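Local coordinates for putative isomerase YbhH (Escherichia coli, PDB 6OTV), which is of unconfirmed function but probably acts as an isomerase of the PrpF family, whose members share the diaminopimelate epimerase fold, at residues A[157-163]-A[332-338]; A[196-202]-A[248-254]; A[227-231]-A[268-272]; A[273-277]-A[310-314]. Numbering follows the deposited sequence.

Contact 1 (A[157-163]-A[332-338]). With EDO (1,2-ethanediol), chain E; EDO (1,2-ethanediol), chain D.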
loop_
_atom_site.group_PDB
_atom_site.type_symbol
_atom_site.label_atom_id
_atom_site.label_comp_id
_atom_site.label_asym_id
_atom_site.label_seq_id
_atom_site.Cartn_x
_atom_site.Cartn_y
_atom_site.Cartn_z
ATOM N N ALA A 157 -11.606 1.715 24.093
ATOM C CA ALA A 157 -10.347 2.078 23.467
ATOM C C ALA A 157 -10.586 2.569 22.042
ATOM O O ALA A 157 -11.359 1.962 21.295
ATOM C CB ALA A 157 -9.392 0.884 23.453
ATOM N N PRO A 158 -9.940 3.658 21.634
ATOM C CA PRO A 158 -10.084 4.117 20.248
ATOM C C PRO A 158 -9.311 3.227 19.287
ATOM O O PRO A 158 -8.220 2.743 19.598
ATOM C CB PRO A 158 -9.504 5.535 20.284
ATOM C CG PRO A 158 -8.486 5.475 21.377
ATOM C CD PRO A 158 -9.065 4.546 22.422
ATOM N N VAL A 159 -9.893 3.012 18.110
ATOM C CA VAL A 159 -9.202 2.395 16.986
ATOM C C VAL A 159 -9.233 3.382 15.829
ATOM O O VAL A 159 -10.299 3.900 15.475
ATOM C CB VAL A 159 -9.822 1.040 16.586
ATOM C CG1 VAL A 159 -11.330 1.148 16.436
ATOM C CG2 VAL A 159 -9.189 0.527 15.298
ATOM N N ALA A 160 -8.062 3.665 15.266
ATOM C CA ALA A 160 -7.940 4.613 14.168
ATOM C C ALA A 160 -7.997 3.868 12.841
ATOM O O ALA A 160 -7.273 2.888 12.641
ATOM C CB ALA A 160 -6.636 5.405 14.283
ATOM N N LEU A 161 -8.867 4.330 11.946
ATOM C CA LEU A 161 -9.053 3.729 10.628
ATOM C C LEU A 161 -8.676 4.766 9.581
ATOM O O LEU A 161 -9.370 5.778 9.431
ATOM C CB LEU A 161 -10.494 3.259 10.436
ATOM C CG LEU A 161 -11.032 2.248 11.449
ATOM C CD1 LEU A 161 -12.469 1.890 11.120
ATOM C CD2 LEU A 161 -10.154 0.997 11.489
ATOM N N THR A 162 -7.588 4.515 8.858
ATOM C CA THR A 162 -7.079 5.425 7.839
ATOM C C THR A 162 -7.258 4.796 6.464
ATOM O O THR A 162 -6.713 3.719 6.192
ATOM C CB THR A 162 -5.609 5.755 8.086
ATOM O OG1 THR A 162 -5.455 6.291 9.404
ATOM C CG2 THR A 162 -5.115 6.774 7.070
ATOM N N PHE A 163 -8.003 5.476 5.597
ATOM C CA PHE A 163 -8.274 4.990 4.250
ATOM C C PHE A 163 -7.141 5.401 3.316
ATOM O O PHE A 163 -6.759 6.575 3.268
ATOM C CB PHE A 163 -9.623 5.519 3.759
ATOM C CG PHE A 163 -10.802 4.868 4.436
ATOM C CD1 PHE A 163 -11.043 5.073 5.790
ATOM C CD2 PHE A 163 -11.662 4.043 3.727
ATOM C CE1 PHE A 163 -12.117 4.467 6.421
ATOM C CE2 PHE A 163 -12.742 3.436 4.354
ATOM C CZ PHE A 163 -12.968 3.647 5.703
ATOM N N ARG A 332 -5.868 12.189 2.362
ATOM C CA ARG A 332 -5.959 11.051 3.269
ATOM C C ARG A 332 -6.996 11.335 4.348
ATOM O O ARG A 332 -6.981 12.407 4.963
ATOM C CB ARG A 332 -4.602 10.754 3.908
ATOM C CG ARG A 332 -4.416 9.312 4.371
ATOM C CD ARG A 332 -3.140 9.170 5.185
ATOM N NE ARG A 332 -3.206 9.975 6.401
ATOM C CZ ARG A 332 -2.186 10.168 7.230
ATOM N NH1 ARG A 332 -1.009 9.615 6.974
ATOM N NH2 ARG A 332 -2.344 10.918 8.313
ATOM N N ALA A 333 -7.888 10.373 4.577
ATOM C CA ALA A 333 -8.957 10.501 5.559
ATOM C C ALA A 333 -8.822 9.419 6.619
ATOM O O ALA A 333 -8.491 8.270 6.309
ATOM C CB ALA A 333 -10.335 10.400 4.898
ATOM N N SER A 334 -9.085 9.786 7.870
ATOM C CA SER A 334 -9.066 8.830 8.966
ATOM C C SER A 334 -10.245 9.099 9.890
ATOM O O SER A 334 -10.727 10.229 10.002
ATOM C CB SER A 334 -7.747 8.887 9.752
ATOM O OG SER A 334 -7.533 10.175 10.298
ATOM N N VAL A 335 -10.708 8.040 10.544
ATOM C CA VAL A 335 -11.845 8.099 11.454
ATOM C C VAL A 335 -11.491 7.307 12.705
ATOM O O VAL A 335 -10.787 6.293 12.632
ATOM C CB VAL A 335 -13.128 7.554 10.784
ATOM C CG1 VAL A 335 -14.246 7.386 11.797
ATOM C CG2 VAL A 335 -13.574 8.481 9.659
ATOM N N ILE A 336 -11.954 7.786 13.859
ATOM C CA ILE A 336 -11.818 7.066 15.119
ATOM C C ILE A 336 -13.097 6.277 15.364
ATOM O O ILE A 336 -14.203 6.814 15.235
ATOM C CB ILE A 336 -11.533 8.024 16.288
ATOM C CG1 ILE A 336 -10.274 8.857 16.020
ATOM C CG2 ILE A 336 -11.391 7.241 17.594
ATOM C CD1 ILE A 336 -8.989 8.058 16.040
ATOM N N ARG A 337 -12.948 5.003 15.706
ATOM C CA ARG A 337 -14.058 4.169 16.141
ATOM C C ARG A 337 -13.666 3.491 17.446
ATOM O O ARG A 337 -12.578 3.713 17.986
ATOM C CB ARG A 337 -14.428 3.122 15.080
ATOM C CG ARG A 337 -14.800 3.680 13.712
ATOM C CD ARG A 337 -16.279 4.017 13.623
ATOM N NE ARG A 337 -16.607 5.229 14.363
ATOM C CZ ARG A 337 -17.845 5.653 14.585
ATOM N NH1 ARG A 337 -18.879 4.957 14.128
ATOM N NH2 ARG A 337 -18.049 6.769 15.271
ATOM N N THR A 338 -14.567 2.665 17.964
ATOM C CA THR A 338 -14.255 1.773 19.069
ATOM C C THR A 338 -14.789 0.391 18.733
ATOM O O THR A 338 -15.684 0.234 17.898
ATOM C CB THR A 338 -14.852 2.249 20.403
ATOM O OG1 THR A 338 -16.277 2.085 20.373
ATOM C CG2 THR A 338 -14.510 3.715 20.669
HETATM C C1 EDO E . -17.197 3.138 23.397
HETATM O O1 EDO E . -17.463 3.398 22.016
HETATM C C2 EDO E . -18.189 2.093 23.886
HETATM O O2 EDO E . -18.160 1.954 25.310
HETATM C C1 EDO D . -6.856 8.527 -1.336
HETATM O O1 EDO D . -5.814 8.318 -2.293
HETATM C C2 EDO D . -6.366 8.090 0.040
HETATM O O2 EDO D . -7.475 7.829 0.907
#

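Contact 2 (A[196-202]-A[248-254])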
loop_
_atom_site.group_PDB
_atom_site.type_symbol
_atom_site.label_atom_id
_atom_site.label_comp_id
_atom_site.label_asym_id
_atom_site.label_seq_id
_atom_site.Cartn_x
_atom_site.Cartn_y
_atom_site.Cartn_z
ATOM N N MET A 196 -16.373 6.386 -1.999
ATOM C CA MET A 196 -17.709 6.075 -2.485
ATOM C C MET A 196 -18.097 7.107 -3.537
ATOM O O MET A 196 -17.912 8.309 -3.317
ATOM C CB MET A 196 -18.720 6.067 -1.335
ATOM C CG MET A 196 -20.168 5.857 -1.762
ATOM S SD MET A 196 -20.489 4.203 -2.415
ATOM C CE MET A 196 -20.165 3.203 -0.967
ATOM N N PRO A 197 -18.603 6.684 -4.695
ATOM C CA PRO A 197 -19.154 7.651 -5.657
ATOM C C PRO A 197 -20.443 8.247 -5.111
ATOM O O PRO A 197 -21.402 7.526 -4.834
ATOM C CB PRO A 197 -19.409 6.804 -6.911
ATOM C CG PRO A 197 -18.615 5.551 -6.711
ATOM C CD PRO A 197 -18.582 5.317 -5.237
ATOM N N VAL A 198 -20.455 9.568 -4.936
ATOM C CA VAL A 198 -21.630 10.266 -4.431
ATOM C C VAL A 198 -21.894 11.488 -5.296
ATOM O O VAL A 198 -20.991 12.026 -5.944
ATOM C CB VAL A 198 -21.482 10.688 -2.948
ATOM C CG1 VAL A 198 -21.196 9.483 -2.059
ATOM C CG2 VAL A 198 -20.407 11.755 -2.793
ATOM N N VAL A 199 -23.151 11.921 -5.303
ATOM C CA VAL A 199 -23.550 13.183 -5.910
ATOM C C VAL A 199 -24.093 14.065 -4.793
ATOM O O VAL A 199 -25.079 13.713 -4.132
ATOM C CB VAL A 199 -24.577 12.985 -7.039
ATOM C CG1 VAL A 199 -25.634 11.964 -6.644
ATOM C CG2 VAL A 199 -25.216 14.311 -7.419
ATOM N N ILE A 200 -23.433 15.193 -4.568
ATOM C CA ILE A 200 -23.734 16.065 -3.441
ATOM C C ILE A 200 -24.719 17.129 -3.903
ATOM O O ILE A 200 -24.421 17.911 -4.812
ATOM C CB ILE A 200 -22.450 16.691 -2.880
ATOM C CG1 ILE A 200 -21.543 15.585 -2.337
ATOM C CG2 ILE A 200 -22.772 17.720 -1.809
ATOM C CD1 ILE A 200 -20.154 16.039 -2.015
ATOM N N ILE A 201 -25.895 17.153 -3.284
ATOM C CA ILE A 201 -27.002 18.009 -3.694
ATOM C C ILE A 201 -27.394 18.878 -2.508
ATOM O O ILE A 201 -27.664 18.345 -1.429
ATOM C CB ILE A 201 -28.217 17.199 -4.180
ATOM C CG1 ILE A 201 -27.786 16.149 -5.205
ATOM C CG2 ILE A 201 -29.285 18.129 -4.748
ATOM C CD1 ILE A 201 -28.848 15.115 -5.501
ATOM N N PRO A 202 -27.443 20.202 -2.653
ATOM C CA PRO A 202 -27.972 21.046 -1.572
ATOM C C PRO A 202 -29.452 20.772 -1.342
ATOM O O PRO A 202 -30.256 20.785 -2.277
ATOM C CB PRO A 202 -27.733 22.472 -2.082
ATOM C CG PRO A 202 -26.664 22.338 -3.123
ATOM C CD PRO A 202 -26.887 21.001 -3.757
ATOM N N ILE A 248 -25.020 2.806 -6.821
ATOM C CA ILE A 248 -24.166 3.989 -6.884
ATOM C C ILE A 248 -24.590 4.834 -8.083
ATOM O O ILE A 248 -25.161 4.297 -9.043
ATOM C CB ILE A 248 -22.679 3.598 -6.969
ATOM C CG1 ILE A 248 -22.436 2.777 -8.237
ATOM C CG2 ILE A 248 -22.247 2.821 -5.736
ATOM C CD1 ILE A 248 -20.996 2.529 -8.556
ATOM N N PRO A 249 -24.358 6.165 -8.070
ATOM C CA PRO A 249 -23.781 6.909 -6.943
ATOM C C PRO A 249 -24.791 7.110 -5.825
ATOM O O PRO A 249 -25.990 7.120 -6.090
ATOM C CB PRO A 249 -23.394 8.246 -7.570
ATOM C CG PRO A 249 -24.436 8.445 -8.616
ATOM C CD PRO A 249 -24.644 7.061 -9.207
ATOM N N LYS A 250 -24.314 7.243 -4.595
ATOM C CA LYS A 250 -25.201 7.506 -3.473
ATOM C C LYS A 250 -25.489 9.001 -3.404
ATOM O O LYS A 250 -24.563 9.788 -3.181
ATOM C CB LYS A 250 -24.568 7.039 -2.171
ATOM C CG LYS A 250 -24.244 5.560 -2.120
ATOM C CD LYS A 250 -25.253 4.780 -1.285
ATOM C CE LYS A 250 -24.736 3.375 -0.958
ATOM N NZ LYS A 250 -24.332 2.623 -2.182
ATOM N N PRO A 251 -26.734 9.436 -3.606
ATOM C CA PRO A 251 -27.036 10.868 -3.491
ATOM C C PRO A 251 -27.045 11.311 -2.037
ATOM O O PRO A 251 -27.489 10.581 -1.147
ATOM C CB PRO A 251 -28.424 10.994 -4.132
ATOM C CG PRO A 251 -29.028 9.642 -3.992
ATOM C CD PRO A 251 -27.896 8.658 -4.069
ATOM N N VAL A 252 -26.523 12.513 -1.800
ATOM C CA VAL A 252 -26.398 13.072 -0.458
ATOM C C VAL A 252 -26.984 14.475 -0.460
ATOM O O VAL A 252 -26.488 15.357 -1.171
ATOM C CB VAL A 252 -24.938 13.116 0.022
ATOM C CG1 VAL A 252 -24.880 13.739 1.404
ATOM C CG2 VAL A 252 -24.327 11.721 0.020
ATOM N N LEU A 253 -28.029 14.684 0.337
ATOM C CA LEU A 253 -28.545 16.025 0.571
ATOM C C LEU A 253 -27.733 16.692 1.674
ATOM O O LEU A 253 -27.531 16.109 2.743
ATOM C CB LEU A 253 -30.023 15.973 0.956
ATOM C CG LEU A 253 -30.983 15.379 -0.075
ATOM C CD1 LEU A 253 -32.420 15.545 0.394
ATOM C CD2 LEU A 253 -30.780 16.037 -1.429
ATOM N N ILE A 254 -27.253 17.907 1.415
ATOM C CA ILE A 254 -26.421 18.613 2.380
ATOM C C ILE A 254 -27.085 19.924 2.778
ATOM O O ILE A 254 -27.856 20.524 2.022
ATOM C CB ILE A 254 -24.993 18.871 1.852
ATOM C CG1 ILE A 254 -25.012 19.828 0.660
ATOM C CG2 ILE A 254 -24.314 17.558 1.489
ATOM C CD1 ILE A 254 -23.659 20.436 0.352
#

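Contact 3 (A[227-231]-A[268-272])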
loop_
_atom_site.group_PDB
_atom_site.type_symbol
_atom_site.label_atom_id
_atom_site.label_comp_id
_atom_site.label_asym_id
_atom_site.label_seq_id
_atom_site.Cartn_x
_atom_site.Cartn_y
_atom_site.Cartn_z
ATOM N N ILE A 227 -34.772 13.414 -6.781
ATOM C CA ILE A 227 -33.442 12.902 -6.468
ATOM C C ILE A 227 -33.007 11.874 -7.507
ATOM O O ILE A 227 -31.856 11.880 -7.959
ATOM C CB ILE A 227 -33.415 12.320 -5.043
ATOM C CG1 ILE A 227 -33.585 13.432 -4.007
ATOM C CG2 ILE A 227 -32.121 11.564 -4.794
ATOM C CD1 ILE A 227 -33.566 12.941 -2.573
ATOM N N GLU A 228 -33.919 10.985 -7.912
ATOM C CA GLU A 228 -33.574 9.961 -8.894
ATOM C C GLU A 228 -33.226 10.575 -10.245
ATOM O O GLU A 228 -32.297 10.114 -10.918
ATOM C CB GLU A 228 -34.722 8.963 -9.041
ATOM C CG GLU A 228 -34.685 7.830 -8.035
ATOM C CD GLU A 228 -33.508 6.898 -8.256
ATOM O OE1 GLU A 228 -33.044 6.785 -9.411
ATOM O OE2 GLU A 228 -33.046 6.282 -7.275
ATOM N N SER A 229 -33.964 11.608 -10.659
ATOM C CA SER A 229 -33.658 12.282 -11.917
ATOM C C SER A 229 -32.221 12.783 -11.939
ATOM O O SER A 229 -31.539 12.696 -12.965
ATOM C CB SER A 229 -34.631 13.441 -12.140
ATOM O OG SER A 229 -34.216 14.253 -13.225
ATOM N N ILE A 230 -31.743 13.304 -10.809
ATOM C CA ILE A 230 -30.373 13.793 -10.745
ATOM C C ILE A 230 -29.382 12.639 -10.626
ATOM O O ILE A 230 -28.272 12.714 -11.166
ATOM C CB ILE A 230 -30.225 14.788 -9.582
ATOM C CG1 ILE A 230 -31.305 15.868 -9.669
ATOM C CG2 ILE A 230 -28.844 15.423 -9.588
ATOM C CD1 ILE A 230 -31.309 16.825 -8.496
ATOM N N ARG A 231 -29.761 11.555 -9.943
ATOM C CA ARG A 231 -28.828 10.450 -9.739
ATOM C C ARG A 231 -28.566 9.701 -11.039
ATOM O O ARG A 231 -27.411 9.421 -11.381
ATOM C CB ARG A 231 -29.355 9.491 -8.675
ATOM C CG ARG A 231 -28.358 8.391 -8.345
ATOM C CD ARG A 231 -28.919 7.393 -7.358
ATOM N NE ARG A 231 -29.835 6.445 -7.983
ATOM C CZ ARG A 231 -29.464 5.278 -8.500
ATOM N NH1 ARG A 231 -28.190 4.908 -8.469
ATOM N NH2 ARG A 231 -30.368 4.478 -9.050
ATOM N N PHE A 268 -28.595 8.946 1.070
ATOM C CA PHE A 268 -29.532 8.064 0.388
ATOM C C PHE A 268 -28.807 6.849 -0.181
ATOM O O PHE A 268 -27.704 6.967 -0.722
ATOM C CB PHE A 268 -30.281 8.820 -0.711
ATOM C CG PHE A 268 -31.341 9.745 -0.180
ATOM C CD1 PHE A 268 -32.649 9.308 -0.036
ATOM C CD2 PHE A 268 -31.028 11.040 0.203
ATOM C CE1 PHE A 268 -33.628 10.151 0.463
ATOM C CE2 PHE A 268 -32.003 11.888 0.702
ATOM C CZ PHE A 268 -33.303 11.443 0.832
ATOM N N MET A 269 -29.445 5.676 -0.067
ATOM C CA MET A 269 -28.739 4.410 -0.250
ATOM C C MET A 269 -29.170 3.550 -1.438
ATOM O O MET A 269 -29.181 2.319 -1.308
ATOM C CB MET A 269 -28.891 3.562 1.016
ATOM C CG MET A 269 -28.637 4.301 2.317
ATOM S SD MET A 269 -29.130 3.320 3.752
ATOM C CE MET A 269 -30.901 3.223 3.516
ATOM N N PRO A 270 -29.511 4.111 -2.614
ATOM C CA PRO A 270 -29.699 5.479 -3.103
ATOM C C PRO A 270 -31.155 5.928 -3.051
ATOM O O PRO A 270 -31.449 7.093 -3.313
ATOM C CB PRO A 270 -29.211 5.400 -4.558
ATOM C CG PRO A 270 -28.819 3.958 -4.796
ATOM C CD PRO A 270 -29.500 3.168 -3.739
ATOM N N HIS A 271 -32.052 5.003 -2.715
ATOM C CA HIS A 271 -33.482 5.283 -2.726
ATOM C C HIS A 271 -33.991 5.731 -1.359
ATOM O O HIS A 271 -34.718 6.724 -1.263
ATOM C CB HIS A 271 -34.256 4.047 -3.201
ATOM C CG HIS A 271 -33.704 3.426 -4.447
ATOM N ND1 HIS A 271 -33.621 4.102 -5.645
ATOM C CD2 HIS A 271 -33.216 2.185 -4.682
ATOM C CE1 HIS A 271 -33.100 3.307 -6.563
ATOM N NE2 HIS A 271 -32.846 2.138 -6.004
ATOM N N SER A 272 -33.624 5.016 -0.300
ATOM C CA SER A 272 -34.067 5.330 1.050
ATOM C C SER A 272 -33.023 6.168 1.778
ATOM O O SER A 272 -31.839 6.170 1.433
ATOM C CB SER A 272 -34.351 4.051 1.843
ATOM O OG SER A 272 -35.447 3.344 1.294
#

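Contact 4 (A[273-277]-A[310-314])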
loop_
_atom_site.group_PDB
_atom_site.type_symbol
_atom_site.label_atom_id
_atom_site.label_comp_id
_atom_site.label_asym_id
_atom_site.label_seq_id
_atom_site.Cartn_x
_atom_site.Cartn_y
_atom_site.Cartn_z
ATOM N N CYS A 273 -33.478 6.877 2.809
ATOM C CA CYS A 273 -32.611 7.744 3.594
ATOM C C CYS A 273 -31.971 6.941 4.724
ATOM O O CYS A 273 -32.674 6.322 5.530
ATOM C CB CYS A 273 -33.393 8.933 4.153
ATOM S SG CYS A 273 -32.372 10.139 5.045
ATOM N N HIS A 274 -30.639 6.951 4.768
ATOM C CA HIS A 274 -29.902 6.293 5.840
ATOM C C HIS A 274 -30.272 6.912 7.185
ATOM O O HIS A 274 -30.369 8.136 7.319
ATOM C CB HIS A 274 -28.396 6.429 5.581
ATOM C CG HIS A 274 -27.545 5.401 6.269
ATOM N ND1 HIS A 274 -27.576 5.192 7.630
ATOM C CD2 HIS A 274 -26.607 4.554 5.781
ATOM C CE1 HIS A 274 -26.710 4.246 7.950
ATOM N NE2 HIS A 274 -26.109 3.843 6.845
ATOM N N ARG A 275 -30.498 6.055 8.185
ATOM C CA ARG A 275 -30.789 6.533 9.534
ATOM C C ARG A 275 -29.585 7.209 10.177
ATOM O O ARG A 275 -29.756 8.007 11.106
ATOM C CB ARG A 275 -31.263 5.373 10.409
ATOM C CG ARG A 275 -32.451 4.614 9.836
ATOM C CD ARG A 275 -33.770 5.115 10.406
ATOM N NE ARG A 275 -34.146 4.405 11.628
ATOM C CZ ARG A 275 -33.871 4.828 12.858
ATOM N NH1 ARG A 275 -33.213 5.964 13.042
ATOM N NH2 ARG A 275 -34.255 4.112 13.907
ATOM N N ALA A 276 -28.377 6.899 9.716
ATOM C CA ALA A 276 -27.168 7.560 10.186
ATOM C C ALA A 276 -26.346 8.019 8.991
ATOM O O ALA A 276 -26.802 8.858 8.207
ATOM C CB ALA A 276 -26.352 6.627 11.085
ATOM N N LEU A 277 -25.146 7.464 8.831
ATOM C CA LEU A 277 -24.270 7.837 7.730
ATOM C C LEU A 277 -23.198 6.771 7.565
ATOM O O LEU A 277 -22.601 6.327 8.548
ATOM C CB LEU A 277 -23.622 9.207 7.972
ATOM C CG LEU A 277 -22.532 9.615 6.980
ATOM C CD1 LEU A 277 -23.105 9.789 5.581
ATOM C CD2 LEU A 277 -21.829 10.880 7.443
ATOM N N ILE A 310 -19.246 15.737 10.648
ATOM C CA ILE A 310 -20.367 15.544 9.729
ATOM C C ILE A 310 -21.592 15.149 10.543
ATOM O O ILE A 310 -21.593 14.105 11.207
ATOM C CB ILE A 310 -20.073 14.468 8.672
ATOM C CG1 ILE A 310 -18.662 14.615 8.095
ATOM C CG2 ILE A 310 -21.127 14.507 7.568
ATOM C CD1 ILE A 310 -18.467 15.834 7.252
ATOM N N GLU A 311 -22.644 15.958 10.463
ATOM C CA GLU A 311 -23.884 15.676 11.171
ATOM C C GLU A 311 -24.823 14.860 10.291
ATOM O O GLU A 311 -24.878 15.050 9.072
ATOM C CB GLU A 311 -24.554 16.980 11.617
ATOM C CG GLU A 311 -23.692 17.785 12.587
ATOM C CD GLU A 311 -24.336 19.082 13.046
ATOM O OE1 GLU A 311 -25.412 19.445 12.525
ATOM O OE2 GLU A 311 -23.757 19.743 13.935
ATOM N N HIS A 312 -25.553 13.947 10.918
ATOM C CA HIS A 312 -26.463 13.046 10.224
ATOM C C HIS A 312 -27.660 12.815 11.134
ATOM O O HIS A 312 -27.661 13.256 12.290
ATOM C CB HIS A 312 -25.755 11.731 9.851
ATOM C CG HIS A 312 -25.191 10.986 11.020
ATOM N ND1 HIS A 312 -25.967 10.211 11.854
ATOM C CD2 HIS A 312 -23.924 10.891 11.486
ATOM C CE1 HIS A 312 -25.202 9.675 12.789
ATOM N NE2 HIS A 312 -23.959 10.070 12.588
ATOM N N PRO A 313 -28.714 12.147 10.637
ATOM C CA PRO A 313 -29.958 12.047 11.429
ATOM C C PRO A 313 -29.799 11.565 12.866
ATOM O O PRO A 313 -30.600 11.964 13.720
ATOM C CB PRO A 313 -30.798 11.059 10.613
ATOM C CG PRO A 313 -30.391 11.311 9.223
ATOM C CD PRO A 313 -28.921 11.629 9.268
ATOM N N SER A 314 -28.809 10.727 13.172
ATOM C CA SER A 314 -28.718 10.128 14.500
ATOM C C SER A 314 -27.421 10.473 15.226
ATOM O O SER A 314 -27.013 9.739 16.130
ATOM C CB SER A 314 -28.893 8.608 14.415
ATOM O OG SER A 314 -28.299 8.083 13.242
#

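Contact 1 (A[157-163]-A[332-338])
A buried arginine, R337, shares a sheet face with V159, L161, V335, F163 and A333. It belongs to an antiparallel strand pair in one of the two domains of the diaminopimelate epimerase fold, where a curled sheet wraps a central helix; here V159, L161 and R337 all touch S98 of helix 94-106. R337 is bent so that its NE donates to the carbonyl O of I336 (3.0 Å), while NH1 reaches N95 on the same helix. The axes of the two strands approach to 4.5 Å at 145°. Two hydrogen-bonded pairs supply four bonds, V159 N to R337 O and L161 N to V335 O (both 2.8 Å), R337 N to V159 O and V335 N to L161 O (both 2.9 Å), and F163 N adds a fifth to A333 O (2.9 Å). The other face carries A160, T162, S334 and I336, with A160 CB 4.0 Å from I336 CD1. At one end of the ladder, F163 O accepts a hydrogen bond from O2 of an ethanediol, 2.8 Å away.

Contact 2 (A[196-202]-A[248-254])
Backbone hydrogen bonds form the ladder between these parallel strands, whose axes come within 4.6 Å at 28°. K250 N donates to P197 O (2.9 Å), V252 N to V199 O (3.0 Å) and I254 N to I201 O (2.9 Å); in return I201 N reaches V252 O (2.8 Å), whereas V199 N to K250 O, at 3.3 Å, is weak. The strands are neighbours joined through a connection that includes helix 221-237, a beta-alpha-beta crossover. Apolar contacts line both faces. On one, V198 CB meets V252 CG2 (4.2 Å) and I200 CG2 meets I254 CD1 (3.6 Å), under helix 279-290, which V198, I200 and V252 touch. On the other, V199 CG1 packs on P251 CB (3.9 Å) and I201 CB on L253 CD2 (3.9 Å). Where the strands begin, M196 SD lies 4.0 Å from both I248 CG2 and K250 CG, and a cis peptide leads into P249, whose CB is 4.3 Å from P197 CB. The one charged end, K250 NZ, bonds to V247 O. P251 and P202 lack an amide hydrogen, yet none of the five bonds needs one from them: the ladder keeps its rungs while both faces stay almost wholly hydrocarbon.

Contact 3 (A[227-231]-A[268-272])
One turn of helix, closed by R231 N to I227 O (2.9 Å), faces an irregular loop that bends through a cis peptide before P270 and is tied by M269 N to S272 O (2.9 Å). The backbones stay apart, with CA atoms no nearer than 7.7 Å (E228 to H271), so side chains bridge the gap. I227 puts CD1 over the face of the F268 ring, a CH-pi contact 3.9 Å from the centroid. R231 CD comes within 3.4 Å of P270 CB, which lies over one face of the guanidinium. The helical turn belongs to 221-237, the longer helix in the beta-alpha-beta crossover from strand 197-202 to strand 250-255, and I227, R231, F268 and P270 all touch P251 on the latter strand. Polar groups lie to one side: E228 OE2 forms a salt bridge with R231 NE (3.3 Å) and accepts a weak hydrogen bond from H271 ND1 (2.8 Å), meeting the imidazole at its edge. R231 has a further partner in V243, whose carbonyl O takes NH2.

Contact 4 (A[273-277]-A[310-314])
C273 opens the segment without touching 310-314, its N bonded to D218 OD1 and its side chain against F268, P214 and L217. H274 comes next; its backbone is hydrogen-bonded to Y267 of strand 263-267, and its O lies 3.7 Å from P313 CG. The imidazole folds back on its own loop, ND1 accepting the amide of A276 (A276 N to H274 ND1, 2.8 Å). R275 contributes its carbonyl: S314 OG donates to R275 O at 2.6 Å, the one hydrogen bond between the segments, and P313 CB sits 3.3 Å from the same oxygen. The R275 side chain is poorly ordered, and its CB points away. A276 lies close to H312, with CA 3.4 Å from ND1 and CB 3.7 Å from CE1; H312 ND1 also accepts from S314 N (3.2 Å), a bond within the turn between strands 306-312 and 315-322. L277 passes its N over a face of the H312 ring, brings CB to 3.8 Å from H312 CB, sets CD2 3.7 Å from I310 CG2, and also touches A282 and I285 of helix 279-290. The segment thus leads into the central helix of the second domain. A phosphate ion, probably from the crystallisation liquor, lies about 4 Å from the H274 side chain; it may mark the interdomain cleft that holds the active site in diaminopimelate epimerase-like folds.

Contacts 1 and 2 are strand ladders in the two domains, their centres 23 Å apart: one antiparallel and partly buried beside helix 94-106, the other parallel and buried beside helix 279-290. Both rely on backbone bonds, but contact 1 admits a buried arginine where contact 2 is almost all apolar. Contact 3, also buried, touches contact 2 through P251 O and F268 N (3.0 Å), and is made by side chains, with apolar and CH-pi contacts and one weak histidine-glutamate hydrogen bond. Contact 4, at the surface, has a single hydrogen bond across it, from a serine, beside packing on a histidine and a leucine-isoleucine contact. Contacts 3 and 4 use consecutive parts of one loop, 268-277, and contacts 2, 3 and 4 all nest within the loop closed by contact 1.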